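Inactive glucansucrase (Lactobacillus reuteri, PDB 5JBD) is an inactive glucansucrase of glycosyl hydrolase family 70, built round a (beta/alpha)8 barrel that carries an antiparallel beta-sheet domain. Local coordinates at residues L468-M476 with Y653-T664; N509-V520 with S532-N543. All coordinates share one frame; numbering follows the deposited sequence.

How the contacts relate
Contact 1 pairs two loops of the barrel, the one that follows strand 460-464 and the short helix 465-468, and the one after strand 652-654; the two strands are neighbours in the eight-stranded parallel sheet. Contact 2 lies in the antiparallel sheet that also holds strands 501-505 and 612-618. Their centres are about 33 Å apart and their nearest atoms about 15 Å, so they do not touch. Along the chain contact 2 is nested inside contact 1: after 468-476 the chain passes through helix 483-496, builds the sheet that includes 510-515 and 537-542, and returns to the barrel at 652-654. Contact 1 thus joins barrel loops on either side of this excursion, while contact 2 packs the sheet against barrel helix 446-455.

Contact 1: L468-M476 with Y653-T664; sequences LYNETAQYM and YEDFSLFQPEPT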
loop_
_atom_site.group_PDB
_atom_site.type_symbol
_atom_site.label_atom_id
_atom_site.label_comp_id
_atom_site.label_asym_id
_atom_site.label_seq_id
_atom_site.Cartn_x
_atom_site.Cartn_y
_atom_site.Cartn_z
ATOM N N LEU A 468 -19.627 4.168 -5.107
ATOM C CA LEU A 468 -20.563 5.306 -5.191
ATOM C C LEU A 468 -20.287 6.237 -6.375
ATOM O O LEU A 468 -21.217 6.846 -6.887
ATOM C CB LEU A 468 -20.545 6.126 -3.899
ATOM C CG LEU A 468 -20.954 5.420 -2.595
ATOM C CD1 LEU A 468 -21.028 6.423 -1.451
ATOM C CD2 LEU A 468 -22.282 4.706 -2.743
ATOM N N TYR A 469 -19.032 6.341 -6.812
ATOM C CA TYR A 469 -18.639 7.280 -7.867
ATOM C C TYR A 469 -17.745 6.590 -8.888
ATOM O O TYR A 469 -17.010 5.649 -8.541
ATOM C CB TYR A 469 -17.911 8.495 -7.252
ATOM C CG TYR A 469 -18.807 9.269 -6.306
ATOM C CD1 TYR A 469 -19.686 10.254 -6.789
ATOM C CD2 TYR A 469 -18.819 8.984 -4.933
ATOM C CE1 TYR A 469 -20.543 10.939 -5.926
ATOM C CE2 TYR A 469 -19.664 9.666 -4.065
ATOM C CZ TYR A 469 -20.525 10.632 -4.549
ATOM O OH TYR A 469 -21.367 11.299 -3.683
ATOM N N ASN A 470 -17.803 7.064 -10.140
ATOM C CA ASN A 470 -16.861 6.620 -11.172
ATOM C C ASN A 470 -15.484 7.146 -10.812
ATOM O O ASN A 470 -15.220 8.347 -10.881
ATOM C CB ASN A 470 -17.288 7.096 -12.561
ATOM C CG ASN A 470 -18.563 6.428 -13.044
ATOM O OD1 ASN A 470 -18.963 5.370 -12.549
ATOM N ND2 ASN A 470 -19.206 7.041 -14.042
ATOM N N GLU A 471 -14.610 6.233 -10.400
ATOM C CA GLU A 471 -13.429 6.593 -9.616
ATOM C C GLU A 471 -12.266 7.175 -10.422
ATOM O O GLU A 471 -11.349 7.727 -9.818
ATOM C CB GLU A 471 -12.972 5.399 -8.772
ATOM C CG GLU A 471 -12.366 4.230 -9.544
ATOM C CD GLU A 471 -12.456 2.929 -8.735
ATOM O OE1 GLU A 471 -13.536 2.322 -8.709
ATOM O OE2 GLU A 471 -11.456 2.538 -8.108
ATOM N N THR A 472 -12.297 7.051 -11.758
ATOM C CA THR A 472 -11.288 7.702 -12.620
ATOM C C THR A 472 -11.679 9.111 -13.075
ATOM O O THR A 472 -10.834 9.806 -13.632
ATOM C CB THR A 472 -10.962 6.874 -13.876
ATOM O OG1 THR A 472 -12.132 6.764 -14.680
ATOM C CG2 THR A 472 -10.470 5.481 -13.496
ATOM N N ALA A 473 -12.928 9.539 -12.861
ATOM C CA ALA A 473 -13.312 10.914 -13.168
ATOM C C ALA A 473 -12.817 11.844 -12.057
ATOM O O ALA A 473 -12.274 11.395 -11.045
ATOM C CB ALA A 473 -14.819 11.039 -13.340
ATOM N N GLN A 474 -12.991 13.146 -12.254
ATOM C CA GLN A 474 -12.691 14.111 -11.198
ATOM C C GLN A 474 -13.538 13.807 -9.946
ATOM O O GLN A 474 -14.623 13.200 -10.032
ATOM C CB GLN A 474 -12.899 15.549 -11.692
ATOM C CG GLN A 474 -11.850 15.997 -12.701
ATOM C CD GLN A 474 -10.470 16.120 -12.100
ATOM O OE1 GLN A 474 -10.269 16.852 -11.134
ATOM N NE2 GLN A 474 -9.501 15.421 -12.680
ATOM N N TYR A 475 -13.008 14.175 -8.785
ATOM C CA TYR A 475 -13.510 13.638 -7.515
ATOM C C TYR A 475 -14.986 13.941 -7.276
ATOM O O TYR A 475 -15.395 15.102 -7.241
ATOM C CB TYR A 475 -12.656 14.127 -6.326
ATOM C CG TYR A 475 -12.884 13.319 -5.056
ATOM C CD1 TYR A 475 -12.300 12.055 -4.890
ATOM C CD2 TYR A 475 -13.691 13.802 -4.044
ATOM C CE1 TYR A 475 -12.509 11.309 -3.735
ATOM C CE2 TYR A 475 -13.917 13.068 -2.882
ATOM C CZ TYR A 475 -13.336 11.819 -2.724
ATOM O OH TYR A 475 -13.578 11.111 -1.552
ATOM N N MET A 476 -15.784 12.881 -7.130
ATOM C CA MET A 476 -17.235 12.966 -6.928
ATOM C C MET A 476 -18.040 13.636 -8.066
ATOM O O MET A 476 -19.217 13.922 -7.874
ATOM C CB MET A 476 -17.586 13.610 -5.562
ATOM C CG MET A 476 -17.204 12.758 -4.352
ATOM S SD MET A 476 -17.430 13.574 -2.761
ATOM C CE MET A 476 -19.219 13.605 -2.594
ATOM N N TYR A 653 -16.041 4.837 5.727
ATOM C CA TYR A 653 -16.039 5.174 4.292
ATOM C C TYR A 653 -14.605 5.341 3.793
ATOM O O TYR A 653 -13.866 6.175 4.326
ATOM C CB TYR A 653 -16.825 6.457 4.072
ATOM C CG TYR A 653 -16.937 6.907 2.632
ATOM C CD1 TYR A 653 -17.616 6.136 1.692
ATOM C CD2 TYR A 653 -16.395 8.122 2.211
ATOM C CE1 TYR A 653 -17.751 6.556 0.370
ATOM C CE2 TYR A 653 -16.504 8.547 0.885
ATOM C CZ TYR A 653 -17.195 7.773 -0.031
ATOM O OH TYR A 653 -17.316 8.196 -1.336
ATOM N N GLU A 654 -14.201 4.513 2.825
ATOM C CA GLU A 654 -12.892 4.631 2.185
ATOM C C GLU A 654 -13.010 5.751 1.154
ATOM O O GLU A 654 -13.784 5.627 0.209
ATOM C CB GLU A 654 -12.437 3.324 1.491
ATOM C CG GLU A 654 -11.071 3.490 0.824
ATOM C CD GLU A 654 -10.433 2.215 0.294
ATOM O OE1 GLU A 654 -11.095 1.182 0.156
ATOM O OE2 GLU A 654 -9.225 2.268 -0.000
ATOM N N ASP A 655 -12.242 6.819 1.329
ATOM C CA ASP A 655 -12.463 8.058 0.551
ATOM C C ASP A 655 -11.724 8.167 -0.785
ATOM O O ASP A 655 -11.817 9.200 -1.446
ATOM C CB ASP A 655 -12.174 9.291 1.424
ATOM C CG ASP A 655 -10.732 9.761 1.370
ATOM O OD1 ASP A 655 -9.809 8.977 1.042
ATOM O OD2 ASP A 655 -10.531 10.964 1.676
ATOM N N PHE A 656 -10.977 7.139 -1.177
ATOM C CA PHE A 656 -10.112 7.254 -2.347
ATOM C C PHE A 656 -10.049 5.988 -3.177
ATOM O O PHE A 656 -10.476 4.903 -2.734
ATOM C CB PHE A 656 -8.692 7.636 -1.918
ATOM C CG PHE A 656 -7.904 6.520 -1.275
ATOM C CD1 PHE A 656 -8.117 6.174 0.051
ATOM C CD2 PHE A 656 -6.918 5.839 -1.989
ATOM C CE1 PHE A 656 -7.383 5.154 0.651
ATOM C CE2 PHE A 656 -6.187 4.817 -1.399
ATOM C CZ PHE A 656 -6.415 4.479 -0.070
ATOM N N SER A 657 -9.486 6.155 -4.375
ATOM C CA SER A 657 -9.102 5.061 -5.265
ATOM C C SER A 657 -7.655 5.291 -5.697
ATOM O O SER A 657 -7.221 6.438 -5.828
ATOM C CB SER A 657 -10.008 5.054 -6.516
ATOM O OG SER A 657 -9.466 4.236 -7.561
ATOM N N LEU A 658 -6.927 4.215 -5.980
ATOM C CA LEU A 658 -5.612 4.332 -6.608
ATOM C C LEU A 658 -5.681 5.018 -7.986
ATOM O O LEU A 658 -4.715 5.663 -8.405
ATOM C CB LEU A 658 -4.965 2.947 -6.778
ATOM C CG LEU A 658 -4.713 2.104 -5.531
ATOM C CD1 LEU A 658 -4.041 0.786 -5.898
ATOM C CD2 LEU A 658 -3.840 2.848 -4.534
ATOM N N PHE A 659 -6.812 4.882 -8.673
ATOM C CA PHE A 659 -6.995 5.383 -10.045
ATOM C C PHE A 659 -7.673 6.745 -10.093
ATOM O O PHE A 659 -8.111 7.205 -11.152
ATOM C CB PHE A 659 -7.801 4.365 -10.845
ATOM C CG PHE A 659 -7.178 3.006 -10.854
ATOM C CD1 PHE A 659 -6.158 2.702 -11.749
ATOM C CD2 PHE A 659 -7.592 2.029 -9.946
ATOM C CE1 PHE A 659 -5.565 1.450 -11.753
ATOM C CE2 PHE A 659 -7.004 0.771 -9.945
ATOM C CZ PHE A 659 -5.990 0.479 -10.851
ATOM N N GLN A 660 -7.738 7.394 -8.940
ATOM C CA GLN A 660 -8.214 8.750 -8.828
ATOM C C GLN A 660 -7.257 9.622 -9.649
ATOM O O GLN A 660 -6.046 9.455 -9.548
ATOM C CB GLN A 660 -8.215 9.147 -7.351
ATOM C CG GLN A 660 -9.012 10.383 -7.012
ATOM C CD GLN A 660 -8.952 10.706 -5.533
ATOM O OE1 GLN A 660 -8.972 9.813 -4.672
ATOM N NE2 GLN A 660 -8.886 11.989 -5.228
ATOM N N PRO A 661 -7.793 10.511 -10.493
ATOM C CA PRO A 661 -6.920 11.340 -11.336
ATOM C C PRO A 661 -6.290 12.512 -10.574
ATOM O O PRO A 661 -6.776 12.895 -9.510
ATOM C CB PRO A 661 -7.886 11.880 -12.389
ATOM C CG PRO A 661 -9.163 12.044 -11.646
ATOM C CD PRO A 661 -9.215 10.846 -10.698
ATOM N N GLU A 662 -5.227 13.085 -11.138
ATOM C CA GLU A 662 -4.700 14.353 -10.640
ATOM C C GLU A 662 -5.786 15.417 -10.865
ATOM O O GLU A 662 -6.475 15.383 -11.887
ATOM C CB GLU A 662 -3.401 14.721 -11.360
ATOM C CG GLU A 662 -2.226 13.800 -11.044
ATOM C CD GLU A 662 -1.673 13.942 -9.622
ATOM O OE1 GLU A 662 -1.934 14.963 -8.943
ATOM O OE2 GLU A 662 -0.938 13.031 -9.181
ATOM N N PRO A 663 -5.997 16.320 -9.886
ATOM C CA PRO A 663 -7.087 17.295 -10.014
ATOM C C PRO A 663 -6.790 18.351 -11.080
ATOM O O PRO A 663 -5.651 18.804 -11.216
ATOM C CB PRO A 663 -7.157 17.940 -8.631
ATOM C CG PRO A 663 -5.769 17.836 -8.116
ATOM C CD PRO A 663 -5.207 16.550 -8.663
ATOM N N THR A 664 -7.820 18.750 -11.808
ATOM C CA THR A 664 -7.683 19.717 -12.906
ATOM C C THR A 664 -7.790 21.178 -12.445
ATOM O O THR A 664 -7.553 22.092 -13.238
ATOM C CB THR A 664 -8.737 19.437 -13.996
ATOM O OG1 THR A 664 -10.025 19.236 -13.392
ATOM C CG2 THR A 664 -8.351 18.192 -14.782
HETATM O O HOH W 1 -16.330 10.734 -1.708
#
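Gln474 reaches the backbone of 662-664 with both ends of its amide. NE2 donates to Glu662 O (3.1 Å), in the plane of its own amide, and OE1 accepts from Thr664 N (3.2 Å), which comes from above the carbonyl plane. A bend at chi2 (-67°) folds the chain into this clasp, which fixes the rotation of the amide. Tyr475 OH likewise meets backbone, donating to Asp655 O at 2.6 Å; it accepts from a water that lies 2.7 Å from Tyr653 OH. The charged group here is Glu471, whose OE2 accepts from Ser657 OG on its anti side (2.7 Å), while Tyr464 and Arg395 hold the same carboxylate. Ser657 OG in turn accepts from Phe659 N, an ST turn that sets the hydroxyl for Glu471. Backbones meet through two CA-H...O contacts, Gln660 CA to Glu471 O (3.4 Å) and Thr472 CA to Phe659 O, and the Pro661 ring lies close by, its CD 3.1 Å from Ala473 O. Leu468 CD1 adds apolar contact with the Tyr653 ring. These contacts join the loops that follow two adjacent parallel strands, 460-464 and 652-654, of a TIM barrel.

Contact 2: N509-V520 with S532-N543; sequences NLLASVRYGKGV and SRTSGMAVLVGN
Leu510-Arg515 and Met537-Gly542 are consecutive strands of the antiparallel sheet that also holds strands 501-505 and 612-618, paired as a hairpin with a long connection. Their short axes come within 4.6 Å, their directions 163° apart. Three hydrogen-bonded pairs, Leu511 with Val541, Ser513 with Val539 and Arg515 with Met537, each exchange two backbone bonds; the Ser513 N to Val539 O bond is 2.8 Å long and nearly straight (176°). Asn543 N continues the ladder to Asn509 O. Between the hydrogen-bonded pairs, the non-hydrogen-bonded ones bring Ala512 CB to Leu540 CD1 (4.0 Å) and Val514 CG2 to Ala538 CB (4.2 Å), and this face, with Leu510, packs on Val552 and Ile554 of strand 550-555. The other face turns Val539 and Val541 onto barrel helix 446-455, so the strand pair lies between that helix and strand 550-555. Arg515, bent at chi2 and chi3, leads its guanidinium away from Met537 to the carbonyl oxygens of Ser455 and Gly499. At the end of the ladder the chains stay close: Gly536 CA lies 3.1 Å from Arg515 O, where there is no room for a side chain. Beyond it two turns face each other, 517-520 and 532-535, with Val520 CG2 against Ser532 CB. Ser535 OG, placed between its backbone N and carbonyl carbon (chi1 59°), bonds to Leu531 O and accepts from Lys518 N at 2.9 Å.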
loop_
_atom_site.group_PDB
_atom_site.type_symbol
_atom_site.label_atom_id
_atom_site.label_comp_id
_atom_site.label_asym_id
_atom_site.label_seq_id
_atom_site.Cartn_x
_atom_site.Cartn_y
_atom_site.Cartn_z
ATOM N N ASN A 509 -30.733 -21.968 -2.718
ATOM C CA ASN A 509 -29.993 -20.820 -3.241
ATOM C C ASN A 509 -30.506 -19.451 -2.792
ATOM O O ASN A 509 -30.119 -18.444 -3.374
ATOM C CB ASN A 509 -29.981 -20.892 -4.773
ATOM C CG ASN A 509 -29.468 -22.222 -5.278
ATOM O OD1 ASN A 509 -28.342 -22.616 -4.983
ATOM N ND2 ASN A 509 -30.308 -22.949 -5.986
ATOM N N LEU A 510 -31.314 -19.399 -1.731
ATOM C CA LEU A 510 -31.918 -18.146 -1.273
ATOM C C LEU A 510 -31.919 -18.105 0.245
ATOM O O LEU A 510 -32.315 -19.082 0.879
ATOM C CB LEU A 510 -33.352 -18.050 -1.793
ATOM C CG LEU A 510 -34.231 -16.857 -1.365
ATOM C CD1 LEU A 510 -33.843 -15.598 -2.125
ATOM C CD2 LEU A 510 -35.686 -17.187 -1.621
ATOM N N LEU A 511 -31.502 -16.974 0.828
ATOM C CA LEU A 511 -31.614 -16.798 2.269
ATOM C C LEU A 511 -32.271 -15.492 2.674
ATOM O O LEU A 511 -32.359 -14.550 1.873
ATOM C CB LEU A 511 -30.251 -16.973 2.925
ATOM C CG LEU A 511 -29.154 -15.917 2.809
ATOM C CD1 LEU A 511 -29.451 -14.655 3.618
ATOM C CD2 LEU A 511 -27.847 -16.534 3.286
ATOM N N ALA A 512 -32.732 -15.469 3.925
ATOM C CA ALA A 512 -33.264 -14.285 4.600
ATOM C C ALA A 512 -32.346 -13.947 5.765
ATOM O O ALA A 512 -32.029 -14.824 6.598
ATOM C CB ALA A 512 -34.684 -14.542 5.090
ATOM N N SER A 513 -31.854 -12.709 5.774
ATOM C CA SER A 513 -31.047 -12.168 6.871
ATOM C C SER A 513 -31.897 -11.114 7.560
ATOM O O SER A 513 -32.266 -10.124 6.939
ATOM C CB SER A 513 -29.755 -11.553 6.348
ATOM O OG SER A 513 -28.942 -11.138 7.428
ATOM N N VAL A 514 -32.239 -11.377 8.824
ATOM C CA VAL A 514 -33.198 -10.576 9.569
ATOM C C VAL A 514 -32.507 -9.946 10.771
ATOM O O VAL A 514 -31.805 -10.652 11.507
ATOM C CB VAL A 514 -34.386 -11.434 10.057
ATOM C CG1 VAL A 514 -35.271 -10.662 11.031
ATOM C CG2 VAL A 514 -35.230 -11.893 8.858
ATOM N N ARG A 515 -32.727 -8.648 10.969
ATOM C CA ARG A 515 -32.372 -7.968 12.218
ATOM C C ARG A 515 -33.640 -7.652 12.995
ATOM O O ARG A 515 -34.622 -7.185 12.417
ATOM C CB ARG A 515 -31.544 -6.705 11.929
ATOM C CG ARG A 515 -30.217 -6.970 11.208
ATOM C CD ARG A 515 -29.260 -7.845 12.021
ATOM N NE ARG A 515 -28.865 -7.209 13.281
ATOM C CZ ARG A 515 -27.950 -6.243 13.409
ATOM N NH1 ARG A 515 -27.299 -5.772 12.350
ATOM N NH2 ARG A 515 -27.684 -5.734 14.621
ATOM N N TYR A 516 -33.641 -7.936 14.295
ATOM C CA TYR A 516 -34.892 -7.884 15.077
ATOM C C TYR A 516 -35.244 -6.498 15.610
ATOM O O TYR A 516 -36.385 -6.285 16.015
ATOM C CB TYR A 516 -34.873 -8.916 16.222
ATOM C CG TYR A 516 -34.810 -10.331 15.710
ATOM C CD1 TYR A 516 -35.901 -10.895 15.047
ATOM C CD2 TYR A 516 -33.672 -11.102 15.859
ATOM C CE1 TYR A 516 -35.851 -12.180 14.522
ATOM C CE2 TYR A 516 -33.624 -12.411 15.373
ATOM C CZ TYR A 516 -34.716 -12.939 14.702
ATOM O OH TYR A 516 -34.683 -14.226 14.205
ATOM N N GLY A 517 -34.290 -5.560 15.593
ATOM C CA GLY A 517 -34.549 -4.174 16.003
ATOM C C GLY A 517 -33.832 -3.788 17.289
ATOM O O GLY A 517 -33.373 -4.650 18.054
ATOM N N LYS A 518 -33.743 -2.485 17.530
ATOM C CA LYS A 518 -33.041 -1.972 18.707
ATOM C C LYS A 518 -33.723 -2.480 19.978
ATOM O O LYS A 518 -34.937 -2.373 20.120
ATOM C CB LYS A 518 -32.987 -0.443 18.706
ATOM C CG LYS A 518 -32.012 0.089 19.744
ATOM C CD LYS A 518 -32.002 1.596 19.833
ATOM C CE LYS A 518 -31.080 2.030 20.968
ATOM N NZ LYS A 518 -31.187 3.488 21.171
ATOM N N GLY A 519 -32.934 -3.060 20.883
ATOM C CA GLY A 519 -33.474 -3.655 22.114
ATOM C C GLY A 519 -34.266 -4.950 21.925
ATOM O O GLY A 519 -35.004 -5.340 22.818
ATOM N N VAL A 520 -34.109 -5.610 20.771
ATOM C CA VAL A 520 -34.784 -6.890 20.489
ATOM C C VAL A 520 -33.688 -7.914 20.303
ATOM O O VAL A 520 -33.058 -7.985 19.249
ATOM C CB VAL A 520 -35.688 -6.817 19.239
ATOM C CG1 VAL A 520 -36.597 -8.030 19.185
ATOM C CG2 VAL A 520 -36.524 -5.541 19.269
ATOM N N SER A 532 -37.938 -0.339 19.549
ATOM C CA SER A 532 -37.962 -1.773 19.265
ATOM C C SER A 532 -38.980 -2.103 18.179
ATOM O O SER A 532 -38.636 -2.694 17.155
ATOM C CB SER A 532 -38.255 -2.585 20.535
ATOM O OG SER A 532 -37.125 -2.621 21.404
ATOM N N ARG A 533 -40.222 -1.680 18.395
ATOM C CA ARG A 533 -41.328 -1.973 17.473
ATOM C C ARG A 533 -41.053 -1.539 16.016
ATOM O O ARG A 533 -41.357 -2.278 15.067
ATOM C CB ARG A 533 -42.611 -1.284 17.964
ATOM C CG ARG A 533 -43.834 -1.440 17.059
ATOM C CD ARG A 533 -44.229 -2.892 16.856
ATOM N NE ARG A 533 -45.487 -3.002 16.109
ATOM C CZ ARG A 533 -46.151 -4.141 15.892
ATOM N NH1 ARG A 533 -45.700 -5.318 16.358
ATOM N NH2 ARG A 533 -47.289 -4.108 15.198
ATOM N N THR A 534 -40.494 -0.343 15.854
ATOM C CA THR A 534 -40.378 0.286 14.532
ATOM C C THR A 534 -38.980 0.146 13.905
ATOM O O THR A 534 -38.664 0.843 12.938
ATOM C CB THR A 534 -40.775 1.779 14.611
ATOM O OG1 THR A 534 -40.008 2.420 15.639
ATOM C CG2 THR A 534 -42.262 1.931 14.913
ATOM N N SER A 535 -38.147 -0.760 14.427
ATOM C CA SER A 535 -36.827 -1.015 13.843
ATOM C C SER A 535 -36.656 -2.506 13.510
ATOM O O SER A 535 -37.567 -3.314 13.744
ATOM C CB SER A 535 -35.718 -0.487 14.769
ATOM O OG SER A 535 -35.763 -1.101 16.042
ATOM N N GLY A 536 -35.511 -2.853 12.924
ATOM C CA GLY A 536 -35.287 -4.167 12.327
ATOM C C GLY A 536 -35.398 -4.117 10.803
ATOM O O GLY A 536 -35.793 -3.110 10.220
ATOM N N MET A 537 -35.038 -5.222 10.162
ATOM C CA MET A 537 -34.935 -5.292 8.693
ATOM C C MET A 537 -34.921 -6.759 8.252
ATOM O O MET A 537 -34.442 -7.629 8.977
ATOM C CB MET A 537 -33.652 -4.561 8.212
ATOM C CG MET A 537 -33.376 -4.586 6.701
ATOM S SD MET A 537 -31.797 -3.836 6.205
ATOM C CE MET A 537 -32.242 -2.104 6.192
ATOM N N ALA A 538 -35.465 -7.014 7.062
ATOM C CA ALA A 538 -35.299 -8.294 6.373
ATOM C C ALA A 538 -34.602 -8.044 5.046
ATOM O O ALA A 538 -35.037 -7.208 4.256
ATOM C CB ALA A 538 -36.646 -8.958 6.144
ATOM N N VAL A 539 -33.512 -8.772 4.820
ATOM C CA VAL A 539 -32.779 -8.759 3.565
ATOM C C VAL A 539 -32.875 -10.156 2.918
ATOM O O VAL A 539 -32.467 -11.150 3.515
ATOM C CB VAL A 539 -31.308 -8.388 3.817
ATOM C CG1 VAL A 539 -30.470 -8.536 2.548
ATOM C CG2 VAL A 539 -31.221 -6.970 4.361
ATOM N N LEU A 540 -33.410 -10.208 1.705
ATOM C CA LEU A 540 -33.584 -11.454 0.945
ATOM C C LEU A 540 -32.596 -11.458 -0.202
ATOM O O LEU A 540 -32.646 -10.573 -1.051
ATOM C CB LEU A 540 -35.010 -11.570 0.404
ATOM C CG LEU A 540 -36.039 -12.242 1.304
ATOM C CD1 LEU A 540 -36.061 -11.633 2.693
ATOM C CD2 LEU A 540 -37.422 -12.191 0.669
ATOM N N VAL A 541 -31.719 -12.459 -0.239
ATOM C CA VAL A 541 -30.715 -12.566 -1.266
ATOM C C VAL A 541 -30.650 -13.979 -1.835
ATOM O O VAL A 541 -30.484 -14.943 -1.082
ATOM C CB VAL A 541 -29.337 -12.181 -0.704
ATOM C CG1 VAL A 541 -28.246 -12.417 -1.742
ATOM C CG2 VAL A 541 -29.359 -10.732 -0.252
ATOM N N GLY A 542 -30.765 -14.080 -3.168
ATOM C CA GLY A 542 -30.587 -15.341 -3.911
ATOM C C GLY A 542 -29.521 -15.207 -4.981
ATOM O O GLY A 542 -29.312 -14.108 -5.497
ATOM N N ASN A 543 -28.808 -16.297 -5.274
ATOM C CA ASN A 543 -27.710 -16.268 -6.254
ATOM C C ASN A 543 -27.929 -17.221 -7.443
ATOM O O ASN A 543 -26.971 -17.589 -8.125
ATOM C CB ASN A 543 -26.360 -16.549 -5.572
ATOM C CG ASN A 543 -26.179 -18.004 -5.156
ATOM O OD1 ASN A 543 -27.127 -18.777 -5.116
ATOM N ND2 ASN A 543 -24.930 -18.380 -4.860
#